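Putative branched-chain amino acid aminotransferase IlvE (PDB 4DQN) probably catalyses the reversible, pyridoxal-phosphate-dependent transfer of the amino group from isoleucine, leucine or valine to 2-oxoglutarate, giving the branched-chain 2-oxo acid and glutamate. Local coordinates at residues S50-H55 with G137-V142; Y28-K33 with A145-F150; D91-P96 with H182-A187; Q58-G63 with E84-T89; Y176-P181 with A194-P199. All blocks are in the same frame, centred on the assembly; numbering follows the deposited sequence.

Contact 1 of 5, residues S50-H55 with G137-V142; sequences SSPALH and GDVIGV
Val139 N gives its hydrogen to Ser50 O at 3.1 Å, with 159° at the hydrogen and the donor standing above the carbonyl plane. The hydroxyl of Ser50 gives a weak bond in return, Ser50 OG to Val139 O, 3.0 Å. That reach depends on the first torsion of Ser50, which sets OG anti to the backbone N (chi1 -162°) and also lays it against Ile140, 3.4 Å from CG1. Two residues before Val139, Gly137 O is approached by carbon: Ser51 CA lies 3.3 Å from it in a CA-H...O contact. The apolar share belongs to Pro52, whose CG meets Val139 CG2 at 3.6 Å, ring and valine crossing at about a right angle. Ser51 OG turns instead to Ser48 O, and the carboxylate of Asp138 bonds Ser48 OG. Tyr18 of the second subunit packs on both Ser50 and Asp138, and His55 ND1 bonds Arg130 NE of that subunit. Across these two segments, then, the loop between strands 126-136 and 147-157 is held mainly at the main chain of Val139, with Asp138 adding a side-chain tie to the end of strand 44-48, beside the dimer interface.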
# COMPACT_ATOMS: atom_id res chain seq x y z
N SER A 50 -1.22 -10.75 12.34
CA SER A 50 -1.69 -11.15 11.02
C SER A 50 -2.71 -10.18 10.44
O SER A 50 -3.46 -10.56 9.52
CB SER A 50 -2.31 -12.54 11.11
OG SER A 50 -2.39 -13.08 9.81
N SER A 51 -2.75 -8.95 10.95
CA SER A 51 -3.72 -7.94 10.48
C SER A 51 -3.50 -7.57 9.01
O SER A 51 -2.39 -7.19 8.64
CB SER A 51 -3.59 -6.64 11.30
OG SER A 51 -3.97 -6.83 12.66
N PRO A 52 -4.56 -7.65 8.18
CA PRO A 52 -4.45 -7.24 6.77
C PRO A 52 -3.95 -5.80 6.56
O PRO A 52 -3.38 -5.54 5.51
CB PRO A 52 -5.90 -7.35 6.27
CG PRO A 52 -6.46 -8.49 7.09
CD PRO A 52 -5.87 -8.26 8.48
N ALA A 53 -4.12 -4.90 7.52
CA ALA A 53 -3.57 -3.56 7.36
C ALA A 53 -2.05 -3.61 7.24
O ALA A 53 -1.44 -2.76 6.58
CB ALA A 53 -4.00 -2.64 8.50
N LEU A 54 -1.44 -4.62 7.86
CA LEU A 54 0.01 -4.73 7.92
C LEU A 54 0.59 -5.58 6.79
O LEU A 54 1.72 -5.35 6.34
CB LEU A 54 0.45 -5.32 9.27
CG LEU A 54 0.10 -4.52 10.52
CD1 LEU A 54 0.43 -5.37 11.76
CD2 LEU A 54 0.88 -3.21 10.54
N HIS A 55 -0.16 -6.58 6.34
CA HIS A 55 0.34 -7.48 5.29
C HIS A 55 -0.12 -7.10 3.89
O HIS A 55 0.65 -7.17 2.93
CB HIS A 55 -0.06 -8.94 5.58
CG HIS A 55 0.53 -9.46 6.85
ND1 HIS A 55 1.62 -10.30 6.89
CD2 HIS A 55 0.19 -9.23 8.15
CE1 HIS A 55 1.92 -10.58 8.15
NE2 HIS A 55 1.06 -9.93 8.93
N GLY A 137 -7.52 -8.26 12.90
CA GLY A 137 -7.83 -9.67 13.04
C GLY A 137 -6.87 -10.54 12.24
O GLY A 137 -5.80 -10.09 11.83
N ASP A 138 -7.24 -11.80 12.02
CA ASP A 138 -6.29 -12.78 11.48
C ASP A 138 -6.54 -13.14 10.00
O ASP A 138 -7.55 -13.74 9.67
CB ASP A 138 -6.35 -14.06 12.31
CG ASP A 138 -6.18 -13.80 13.79
OD1 ASP A 138 -5.58 -12.76 14.14
OD2 ASP A 138 -6.63 -14.64 14.60
N VAL A 139 -5.61 -12.78 9.11
CA VAL A 139 -5.73 -13.18 7.71
C VAL A 139 -4.37 -13.50 7.13
O VAL A 139 -3.48 -12.64 7.10
CB VAL A 139 -6.37 -12.09 6.84
CG1 VAL A 139 -6.31 -12.49 5.36
CG2 VAL A 139 -7.81 -11.82 7.24
N ILE A 140 -4.18 -14.72 6.67
CA ILE A 140 -2.91 -15.03 6.01
C ILE A 140 -2.96 -15.10 4.46
O ILE A 140 -2.10 -14.53 3.80
CB ILE A 140 -2.15 -16.19 6.69
CG1 ILE A 140 -1.28 -15.62 7.82
CG2 ILE A 140 -1.21 -16.89 5.70
CD1 ILE A 140 -0.18 -14.66 7.34
N GLY A 141 -3.93 -15.77 3.86
CA GLY A 141 -4.04 -15.65 2.40
C GLY A 141 -4.71 -14.32 2.03
O GLY A 141 -5.68 -13.94 2.67
N VAL A 142 -4.21 -13.63 1.00
CA VAL A 142 -4.72 -12.28 0.67
C VAL A 142 -6.25 -12.20 0.51
O VAL A 142 -6.84 -12.87 -0.33
CB VAL A 142 -3.99 -11.64 -0.55
CG1 VAL A 142 -4.06 -12.54 -1.78
CG2 VAL A 142 -4.57 -10.26 -0.84

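Contact 2 of 5, residues Y28-K33 with A145-F150; sequences YYKDGK and ADEYIF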
# COMPACT_ATOMS: atom_id res chain seq x y z
N TYR A 28 -14.81 -0.38 16.91
CA TYR A 28 -14.44 -1.67 16.35
C TYR A 28 -15.57 -2.22 15.50
O TYR A 28 -16.74 -2.10 15.87
CB TYR A 28 -14.10 -2.67 17.47
CG TYR A 28 -12.86 -2.32 18.28
CD1 TYR A 28 -12.93 -1.39 19.32
CD2 TYR A 28 -11.64 -2.92 18.03
CE1 TYR A 28 -11.81 -1.07 20.08
CE2 TYR A 28 -10.50 -2.61 18.79
CZ TYR A 28 -10.61 -1.69 19.80
OH TYR A 28 -9.50 -1.36 20.55
N TYR A 29 -15.22 -2.81 14.36
CA TYR A 29 -16.21 -3.48 13.52
C TYR A 29 -16.00 -4.99 13.67
O TYR A 29 -14.91 -5.50 13.44
CB TYR A 29 -16.01 -3.06 12.06
CG TYR A 29 -17.00 -3.60 11.05
CD1 TYR A 29 -16.83 -4.85 10.48
CD2 TYR A 29 -18.06 -2.82 10.61
CE1 TYR A 29 -17.71 -5.33 9.53
CE2 TYR A 29 -18.96 -3.29 9.65
CZ TYR A 29 -18.77 -4.55 9.12
OH TYR A 29 -19.65 -5.03 8.16
N LYS A 30 -17.06 -5.67 14.10
CA LYS A 30 -17.07 -7.12 14.23
C LYS A 30 -18.46 -7.63 13.87
O LYS A 30 -19.45 -6.94 14.10
CB LYS A 30 -16.74 -7.55 15.67
CG LYS A 30 -15.46 -6.93 16.24
CD LYS A 30 -15.17 -7.39 17.67
CE LYS A 30 -14.13 -6.47 18.32
NZ LYS A 30 -13.50 -7.04 19.54
N ASP A 31 -18.53 -8.84 13.31
CA ASP A 31 -19.80 -9.49 13.01
C ASP A 31 -20.71 -8.61 12.15
O ASP A 31 -21.91 -8.52 12.39
CB ASP A 31 -20.52 -9.88 14.30
CG ASP A 31 -19.69 -10.82 15.16
OD1 ASP A 31 -19.15 -11.81 14.60
OD2 ASP A 31 -19.57 -10.57 16.38
N GLY A 32 -20.11 -7.94 11.16
CA GLY A 32 -20.86 -7.10 10.25
C GLY A 32 -21.38 -5.78 10.80
O GLY A 32 -22.17 -5.13 10.12
N LYS A 33 -20.94 -5.38 12.00
CA LYS A 33 -21.43 -4.14 12.63
C LYS A 33 -20.31 -3.32 13.26
O LYS A 33 -19.36 -3.89 13.80
CB LYS A 33 -22.43 -4.46 13.76
CG LYS A 33 -23.52 -5.44 13.42
CD LYS A 33 -24.51 -4.86 12.40
CE LYS A 33 -25.67 -5.82 12.12
NZ LYS A 33 -25.17 -7.18 11.76
N ALA A 145 -10.15 -8.32 5.69
CA ALA A 145 -10.42 -8.65 7.09
C ALA A 145 -11.92 -8.83 7.32
O ALA A 145 -12.75 -8.37 6.52
CB ALA A 145 -9.90 -7.53 8.00
N ASP A 146 -12.28 -9.47 8.42
CA ASP A 146 -13.66 -9.33 8.88
C ASP A 146 -13.77 -8.53 10.17
O ASP A 146 -14.88 -8.29 10.67
CB ASP A 146 -14.43 -10.66 8.93
CG ASP A 146 -13.71 -11.73 9.70
OD1 ASP A 146 -12.98 -11.41 10.67
OD2 ASP A 146 -13.90 -12.92 9.33
N GLU A 147 -12.63 -8.07 10.68
CA GLU A 147 -12.59 -7.13 11.81
C GLU A 147 -11.90 -5.83 11.39
O GLU A 147 -10.90 -5.87 10.68
CB GLU A 147 -11.85 -7.74 13.01
CG GLU A 147 -12.54 -8.97 13.62
CD GLU A 147 -11.71 -9.61 14.72
OE1 GLU A 147 -11.10 -8.87 15.52
OE2 GLU A 147 -11.64 -10.86 14.76
N TYR A 148 -12.43 -4.69 11.82
CA TYR A 148 -11.82 -3.41 11.46
C TYR A 148 -11.75 -2.47 12.64
O TYR A 148 -12.56 -2.57 13.58
CB TYR A 148 -12.59 -2.74 10.31
CG TYR A 148 -12.53 -3.55 9.04
CD1 TYR A 148 -13.39 -4.62 8.84
CD2 TYR A 148 -11.58 -3.26 8.06
CE1 TYR A 148 -13.31 -5.39 7.69
CE2 TYR A 148 -11.49 -4.02 6.90
CZ TYR A 148 -12.37 -5.08 6.72
OH TYR A 148 -12.30 -5.84 5.58
N ILE A 149 -10.78 -1.57 12.61
CA ILE A 149 -10.74 -0.46 13.57
C ILE A 149 -10.95 0.85 12.85
O ILE A 149 -10.35 1.06 11.81
CB ILE A 149 -9.40 -0.43 14.33
CG1 ILE A 149 -9.30 -1.63 15.27
CG2 ILE A 149 -9.26 0.86 15.15
CD1 ILE A 149 -7.97 -1.73 16.01
N PHE A 150 -11.81 1.71 13.39
CA PHE A 150 -11.88 3.10 12.97
C PHE A 150 -11.48 3.97 14.15
O PHE A 150 -12.10 3.90 15.22
CB PHE A 150 -13.28 3.48 12.46
CG PHE A 150 -13.43 4.95 12.10
CD1 PHE A 150 -12.67 5.52 11.08
CD2 PHE A 150 -14.35 5.75 12.78
CE1 PHE A 150 -12.81 6.89 10.75
CE2 PHE A 150 -14.50 7.11 12.45
CZ PHE A 150 -13.74 7.68 11.44
O HOH W 1 -16.14 -10.41 12.56
O HOH W 2 -17.32 -8.82 10.40
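Strands 28-30 and 147-150 run antiparallel, 4.6 Å apart at closest approach with their directions at 162°, as neighbours in the seven-stranded antiparallel sheet, built mostly from the first half of the chain. Tyr29 and Tyr148 form the hydrogen-bonded pair: Tyr29 N gives to Tyr148 O at 2.8 Å, nearly straight, and Tyr148 N returns the bond to Tyr29 O at 3.1 Å, in the carbonyl plane on a lone pair. Their side chains lie next to each other on one face of the sheet. Tyr29 has CG anti to its backbone N (chi1 -177°), Tyr148 has CG anti to its carbonyl carbon, and the rings end in an offset edge-to-face pair with Tyr148 bringing its edge to the face of Tyr29, planes at 79°; Tyr29 CD1 and Tyr148 CD1 are 3.8 Å apart. Pro96 packs on both rings. The opposite face carries the non-hydrogen-bonded pair, where CD2 of Tyr28 touches CG1 of Ile149 at 3.8 Å, the two side chains lying side by side and pointing the same way. Past Lys30 the strand turns back through a type I' turn to Lys33. A water joins that turn to the other segment: it accepts from Asp31 N (3.0 Å from Asp31 N to the water O) and donates to Asp146 O.

Contact 3 of 5, residues D91-P96 with H182-A187; sequences DRLLMP and HGTGAA
Arg92 leaves the last turn of its helix with CG anti to the backbone N (chi1 -175°), bends at chi2 (67°) and then carries NE on in an extended course, which takes the guanidinium to the loop 182-187. There NH2 lies beside two backbone carbonyls. His182 O sits in the guanidinium plane at its edge, 3.1 Å from Arg92 NH2. Gly183 O lies closer still, at an angle poor for a hydrogen bond, and that short approach is doubtful. The aliphatic part of the side chain lies loosely beside the loop, with Arg92 CG 4.3 Å from Ala187 CB. Leu93 adds a small apolar touch, its CD1 4.1 Å from Thr184 CG2, the two side chains crossing at about a right angle. From the second subunit, Tyr176 packs on Arg92 and Ala195 on Thr184, while Asp177 of that subunit accepts from His182 N. Ala187 closes a type I turn that starts at Thr184 and directly precedes Lys188, the predicted attachment point of pyridoxal phosphate, not attached here. On the other segment, helix 79-92 finishes in a Schellman motif with Leu94 at C-prime, so a capped helix end meets the loop leading to the probable cofactor lysine.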
# COMPACT_ATOMS: atom_id res chain seq x y z
N ASP A 91 -14.64 1.31 -0.05
CA ASP A 91 -15.20 0.46 -1.09
C ASP A 91 -14.10 -0.13 -1.96
O ASP A 91 -14.12 -1.31 -2.30
CB ASP A 91 -16.12 1.27 -2.01
CG ASP A 91 -17.47 1.58 -1.38
OD1 ASP A 91 -17.84 0.99 -0.34
OD2 ASP A 91 -18.18 2.42 -1.97
N ARG A 92 -13.14 0.72 -2.35
CA ARG A 92 -12.06 0.29 -3.23
C ARG A 92 -11.20 -0.81 -2.59
O ARG A 92 -10.66 -1.68 -3.28
CB ARG A 92 -11.18 1.49 -3.59
CG ARG A 92 -10.08 1.19 -4.59
CD ARG A 92 -10.63 0.85 -5.98
NE ARG A 92 -9.54 0.50 -6.88
CZ ARG A 92 -9.63 0.45 -8.21
NH1 ARG A 92 -10.78 0.72 -8.82
NH2 ARG A 92 -8.56 0.11 -8.93
N LEU A 93 -11.09 -0.77 -1.26
CA LEU A 93 -10.27 -1.74 -0.54
C LEU A 93 -11.10 -2.79 0.18
O LEU A 93 -10.58 -3.51 1.04
CB LEU A 93 -9.37 -1.02 0.47
CG LEU A 93 -7.96 -0.71 -0.03
CD1 LEU A 93 -7.96 0.26 -1.19
CD2 LEU A 93 -7.14 -0.17 1.13
N LEU A 94 -12.38 -2.88 -0.17
CA LEU A 94 -13.28 -3.87 0.44
C LEU A 94 -13.33 -3.75 1.96
O LEU A 94 -13.37 -4.77 2.66
CB LEU A 94 -12.84 -5.30 0.03
CG LEU A 94 -13.48 -5.93 -1.20
CD1 LEU A 94 -13.89 -4.90 -2.21
CD2 LEU A 94 -12.56 -6.98 -1.83
N MET A 95 -13.31 -2.52 2.47
CA MET A 95 -13.49 -2.26 3.90
C MET A 95 -14.90 -1.74 4.09
O MET A 95 -15.42 -1.06 3.21
CB MET A 95 -12.48 -1.21 4.41
CG MET A 95 -11.01 -1.67 4.28
SD MET A 95 -9.84 -0.73 5.31
CE MET A 95 -9.65 0.68 4.25
N PRO A 96 -15.54 -2.06 5.23
CA PRO A 96 -16.90 -1.55 5.48
C PRO A 96 -16.88 -0.05 5.65
O PRO A 96 -15.94 0.49 6.25
CB PRO A 96 -17.28 -2.21 6.80
CG PRO A 96 -15.95 -2.58 7.47
CD PRO A 96 -15.06 -2.94 6.31
N HIS A 182 -5.06 1.96 -13.33
CA HIS A 182 -6.23 1.36 -12.71
C HIS A 182 -5.89 0.78 -11.34
O HIS A 182 -6.30 -0.34 -11.00
CB HIS A 182 -6.81 0.26 -13.61
CG HIS A 182 -7.29 0.76 -14.94
ND1 HIS A 182 -6.98 0.13 -16.13
CD2 HIS A 182 -8.07 1.82 -15.26
CE1 HIS A 182 -7.54 0.79 -17.13
NE2 HIS A 182 -8.20 1.82 -16.63
N GLY A 183 -5.15 1.56 -10.55
CA GLY A 183 -4.74 1.14 -9.21
C GLY A 183 -5.59 1.82 -8.15
O GLY A 183 -6.80 1.97 -8.33
N THR A 184 -4.95 2.24 -7.06
CA THR A 184 -5.66 2.81 -5.91
C THR A 184 -5.44 4.32 -5.77
O THR A 184 -5.64 4.87 -4.68
CB THR A 184 -5.25 2.12 -4.60
OG1 THR A 184 -3.81 2.15 -4.46
CG2 THR A 184 -5.72 0.67 -4.60
N GLY A 185 -5.05 4.97 -6.86
CA GLY A 185 -4.69 6.38 -6.83
C GLY A 185 -5.77 7.34 -6.34
O GLY A 185 -5.46 8.38 -5.73
N ALA A 186 -7.03 7.01 -6.61
CA ALA A 186 -8.16 7.87 -6.24
C ALA A 186 -8.68 7.52 -4.84
O ALA A 186 -9.72 8.03 -4.40
CB ALA A 186 -9.27 7.75 -7.28
N ALA A 187 -7.94 6.65 -4.16
CA ALA A 187 -8.28 6.23 -2.80
C ALA A 187 -7.17 6.67 -1.84
O ALA A 187 -5.98 6.48 -2.14
CB ALA A 187 -8.46 4.70 -2.76

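Contact 4 of 5, residues Q58-G63 with E84-T89; sequences QEAFEG and ERLQRT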
# COMPACT_ATOMS: atom_id res chain seq x y z
N GLN A 58 -4.40 -3.11 3.76
CA GLN A 58 -5.82 -2.79 3.84
C GLN A 58 -6.01 -1.71 4.90
O GLN A 58 -6.29 -1.99 6.07
CB GLN A 58 -6.67 -4.03 4.14
CG GLN A 58 -8.13 -3.84 3.72
CD GLN A 58 -9.05 -4.96 4.18
OE1 GLN A 58 -8.71 -5.72 5.10
NE2 GLN A 58 -10.23 -5.05 3.57
N GLU A 59 -5.81 -0.47 4.46
CA GLU A 59 -5.77 0.68 5.36
C GLU A 59 -6.10 1.95 4.59
O GLU A 59 -5.85 2.04 3.38
CB GLU A 59 -4.36 0.80 5.96
CG GLU A 59 -3.29 1.00 4.89
CD GLU A 59 -1.89 0.99 5.43
OE1 GLU A 59 -1.06 1.81 4.97
OE2 GLU A 59 -1.59 0.14 6.31
N ALA A 60 -6.68 2.92 5.29
CA ALA A 60 -7.06 4.18 4.68
C ALA A 60 -7.07 5.24 5.76
O ALA A 60 -7.24 4.95 6.94
CB ALA A 60 -8.44 4.07 4.05
N PHE A 61 -6.90 6.50 5.35
CA PHE A 61 -6.95 7.56 6.34
C PHE A 61 -7.58 8.81 5.76
O PHE A 61 -7.81 8.90 4.55
CB PHE A 61 -5.57 7.83 6.95
CG PHE A 61 -4.59 8.50 6.01
CD1 PHE A 61 -4.48 9.89 5.96
CD2 PHE A 61 -3.76 7.73 5.21
CE1 PHE A 61 -3.56 10.50 5.11
CE2 PHE A 61 -2.84 8.34 4.35
CZ PHE A 61 -2.74 9.72 4.30
N GLU A 62 -7.90 9.75 6.64
CA GLU A 62 -8.37 11.06 6.25
C GLU A 62 -7.57 12.11 7.00
O GLU A 62 -6.73 11.79 7.86
CB GLU A 62 -9.86 11.21 6.53
CG GLU A 62 -10.72 10.74 5.38
CD GLU A 62 -10.50 11.58 4.13
OE1 GLU A 62 -10.21 12.79 4.26
OE2 GLU A 62 -10.65 11.02 3.02
N GLY A 63 -7.82 13.36 6.64
CA GLY A 63 -7.17 14.48 7.30
C GLY A 63 -8.10 15.66 7.21
O GLY A 63 -8.58 16.00 6.12
N GLU A 84 -17.31 11.10 2.98
CA GLU A 84 -17.74 10.51 1.71
C GLU A 84 -16.53 9.99 0.95
O GLU A 84 -16.60 8.93 0.31
CB GLU A 84 -18.56 11.52 0.89
CG GLU A 84 -19.89 11.87 1.58
CD GLU A 84 -20.74 12.90 0.84
OE1 GLU A 84 -20.27 13.45 -0.19
OE2 GLU A 84 -21.87 13.16 1.30
N ARG A 85 -15.42 10.71 1.04
CA ARG A 85 -14.19 10.24 0.41
C ARG A 85 -13.68 8.96 1.07
O ARG A 85 -13.22 8.03 0.37
CB ARG A 85 -13.11 11.33 0.40
CG ARG A 85 -11.84 10.90 -0.33
CD ARG A 85 -10.85 12.04 -0.52
NE ARG A 85 -10.30 12.53 0.74
CZ ARG A 85 -9.42 13.54 0.85
NH1 ARG A 85 -9.02 14.18 -0.24
NH2 ARG A 85 -8.96 13.91 2.04
N LEU A 86 -13.76 8.89 2.40
CA LEU A 86 -13.37 7.68 3.12
C LEU A 86 -14.29 6.51 2.76
O LEU A 86 -13.85 5.36 2.78
CB LEU A 86 -13.41 7.90 4.64
CG LEU A 86 -12.36 7.30 5.58
CD1 LEU A 86 -12.91 7.00 6.97
CD2 LEU A 86 -11.58 6.12 5.01
N GLN A 87 -15.55 6.79 2.45
CA GLN A 87 -16.48 5.73 2.08
C GLN A 87 -16.09 5.15 0.73
O GLN A 87 -16.10 3.93 0.54
CB GLN A 87 -17.93 6.24 2.06
CG GLN A 87 -18.55 6.38 3.45
CD GLN A 87 -19.56 7.51 3.53
OE1 GLN A 87 -20.00 8.04 2.51
NE2 GLN A 87 -19.93 7.88 4.75
N ARG A 88 -15.76 6.02 -0.22
CA ARG A 88 -15.31 5.55 -1.52
C ARG A 88 -13.97 4.81 -1.41
O ARG A 88 -13.74 3.80 -2.09
CB ARG A 88 -15.22 6.71 -2.50
CG ARG A 88 -16.57 7.22 -2.97
CD ARG A 88 -16.41 8.25 -4.06
NE ARG A 88 -16.03 9.54 -3.50
CZ ARG A 88 -16.90 10.42 -3.01
NH1 ARG A 88 -18.20 10.13 -3.01
NH2 ARG A 88 -16.48 11.57 -2.51
N THR A 89 -13.09 5.30 -0.54
CA THR A 89 -11.80 4.66 -0.33
C THR A 89 -11.98 3.25 0.27
O THR A 89 -11.29 2.29 -0.11
CB THR A 89 -10.91 5.52 0.59
OG1 THR A 89 -10.61 6.76 -0.08
CG2 THR A 89 -9.61 4.83 0.87
O HOH W 3 -10.13 8.58 2.44
O HOH W 4 -7.22 15.47 3.92
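Glu62 points its CB toward residues 84-89 of helix 79-92 and then slides past Leu86 in the opposite direction, its CG 3.8 Å from Leu86 CG. A bend at chi2 (-64°) then places CD, and the carboxylate lies nearly coplanar with the guanidinium of Arg85, the planes 27° apart. The pairing is a side-on, two-pronged salt bridge: Arg85 NE gives to the syn lone pair of Glu62 OE2 at 2.8 Å, and Arg85 NH2 gives to Glu62 OE1, also at 2.8 Å. Each oxygen has further company. Asn82 ND2 bonds OE1, and a water whose O lies 2.6 Å from Glu62 OE2 also reaches Phe61 O and Thr89 OG1, three acceptors for its two protons. With both oxygens gripped, the carboxylate is held against rotation and probably kept ionised. The third nitrogen, Arg85 NH1, is taken by Pro249 O. Two residues earlier on the strand, Ala60 CB touches both Leu86 CD2 and Thr89 CG2, and its 3.5 Å to Thr89 CG2 is tighter than ordinary carbon contact. Thr89 OG1 accepts from Lys188 N, the backbone of the predicted cofactor lysine, and the Arg85 side chain lies about 4 Å from that of Lys188. Strand 59-68 and helix 79-92 thus pack through a buried ion pair with a small apolar patch beside it, next to the probable pyridoxal phosphate site of this class-IV aminotransferase.

Contact 5 of 5, residues Y176-P181 with A194-P199; sequences YDRAAP and AASLLP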
# COMPACT_ATOMS: atom_id res chain seq x y z
N TYR A 176 9.10 7.57 -11.62
CA TYR A 176 8.32 7.10 -10.45
C TYR A 176 6.83 7.39 -10.61
O TYR A 176 6.44 8.46 -11.08
CB TYR A 176 8.83 7.71 -9.13
CG TYR A 176 10.29 7.45 -8.84
CD1 TYR A 176 11.25 8.41 -9.11
CD2 TYR A 176 10.71 6.24 -8.29
CE1 TYR A 176 12.58 8.18 -8.85
CE2 TYR A 176 12.04 6.00 -8.02
CZ TYR A 176 12.98 6.98 -8.31
OH TYR A 176 14.32 6.78 -8.06
N ASP A 177 6.00 6.42 -10.23
CA ASP A 177 4.55 6.64 -10.17
C ASP A 177 4.08 6.43 -8.73
O ASP A 177 4.53 5.50 -8.06
CB ASP A 177 3.80 5.66 -11.08
CG ASP A 177 4.21 5.77 -12.55
OD1 ASP A 177 4.30 6.91 -13.07
OD2 ASP A 177 4.42 4.70 -13.18
N ARG A 178 3.18 7.28 -8.25
CA ARG A 178 2.60 7.03 -6.94
C ARG A 178 1.40 6.08 -7.05
O ARG A 178 0.98 5.47 -6.07
CB ARG A 178 2.22 8.33 -6.21
CG ARG A 178 1.09 9.12 -6.82
CD ARG A 178 0.25 9.73 -5.70
NE ARG A 178 1.10 10.33 -4.67
CZ ARG A 178 0.75 10.45 -3.39
NH1 ARG A 178 -0.43 10.01 -2.97
NH2 ARG A 178 1.60 11.01 -2.52
N ALA A 179 0.87 5.94 -8.26
CA ALA A 179 -0.29 5.07 -8.50
C ALA A 179 -0.34 4.55 -9.94
O ALA A 179 0.19 5.18 -10.87
CB ALA A 179 -1.57 5.80 -8.16
N ALA A 180 -0.99 3.39 -10.11
CA ALA A 180 -1.21 2.78 -11.42
C ALA A 180 -2.40 3.43 -12.12
O ALA A 180 -3.22 4.08 -11.46
CB ALA A 180 -1.47 1.29 -11.24
N PRO A 181 -2.51 3.27 -13.46
CA PRO A 181 -3.69 3.81 -14.16
C PRO A 181 -5.02 3.26 -13.64
O PRO A 181 -5.99 4.01 -13.52
CB PRO A 181 -3.46 3.37 -15.61
CG PRO A 181 -1.97 3.25 -15.74
CD PRO A 181 -1.50 2.73 -14.39
N ALA A 194 3.38 4.90 0.29
CA ALA A 194 4.61 4.09 0.29
C ALA A 194 5.39 4.25 -1.02
O ALA A 194 6.63 4.37 -1.01
CB ALA A 194 4.27 2.60 0.53
N ALA A 195 4.67 4.23 -2.13
CA ALA A 195 5.29 4.40 -3.44
C ALA A 195 5.94 5.78 -3.57
O ALA A 195 6.91 5.94 -4.32
CB ALA A 195 4.25 4.19 -4.54
N SER A 196 5.43 6.76 -2.82
CA SER A 196 5.94 8.13 -2.88
C SER A 196 7.17 8.39 -1.99
O SER A 196 7.79 9.46 -2.09
CB SER A 196 4.84 9.12 -2.51
OG SER A 196 4.69 9.19 -1.09
N LEU A 197 7.53 7.45 -1.12
CA LEU A 197 8.65 7.69 -0.19
C LEU A 197 9.98 7.91 -0.91
O LEU A 197 10.70 8.87 -0.64
CB LEU A 197 8.78 6.55 0.82
CG LEU A 197 7.67 6.43 1.87
CD1 LEU A 197 7.81 5.12 2.65
CD2 LEU A 197 7.73 7.63 2.80
N LEU A 198 10.31 7.01 -1.84
CA LEU A 198 11.58 7.12 -2.56
C LEU A 198 11.64 8.35 -3.48
O LEU A 198 12.61 9.11 -3.40
CB LEU A 198 11.92 5.81 -3.31
CG LEU A 198 13.21 5.70 -4.13
CD1 LEU A 198 14.43 6.03 -3.28
CD2 LEU A 198 13.33 4.29 -4.73
N PRO A 199 10.62 8.56 -4.33
CA PRO A 199 10.70 9.80 -5.14
C PRO A 199 10.71 11.07 -4.30
O PRO A 199 11.39 12.03 -4.68
CB PRO A 199 9.44 9.74 -6.03
CG PRO A 199 8.57 8.63 -5.45
CD PRO A 199 9.54 7.67 -4.81
O HOH W 5 7.12 5.28 -6.95
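Tyr176 and Pro199 make the close part of this contact: Pro199 CD lies over one face of the Tyr176 ring, 3.9 Å from Tyr176 CD2. Tyr176 CB points toward the helix, and chi1 (-57°) sets CG anti to the carbonyl carbon, 3.7 Å from Pro199 CB. Further out along the ring, Leu198 CD2 comes to 3.9 Å from Tyr176 CE2, the two side chains meeting at a slant. The other end is looser and has no direct hydrogen bond across it. Ala195 CB rests 3.8 Å from both Asp177 O and Arg178 O, and a water sits between the backbones, its O 2.8 Å from Asp177 O and 2.7 Å from Ala195 O. Arg178 NH2 merely approaches Ser196 CB at 3.8 Å; its guanidinium makes a cation-pi contact with Tyr193, and Ser196 OG bonds Tyr193 O. Asp177 turns away, to His182 N of the second subunit. The helix is kinked at Pro199, whose nitrogen has no hydrogen to give to the turn before. What results is a loop laid along helix 190-205, part of the loop that runs from strand 168-172 past the predicted cofactor lysine, and it is shared with the dimer interface.

Contact 4 alone has every touching residue buried; contact 5 is largely buried, and contacts 1, 2 and 3 are partly buried. Contacts 3 and 4 share helix 79-92, one at its capped end and the other on the side facing strand 59-68, with centres about 8 Å apart; Gln58 NE2 bonds Leu93 O between them. Contact 2 lies in the same sheet that contact 4 reaches, and Tyr148 packs on Met95 of contact 3. Contact 1 touches contact 2 where Pro52 meets Ala145. The chemistry follows the position: main-chain bonds in contacts 1 and 2, a buried ion pair in contact 4, an arginine end beside two loop carbonyls in contact 3, ring packing in contact 5. All but contact 2 also touch the second subunit.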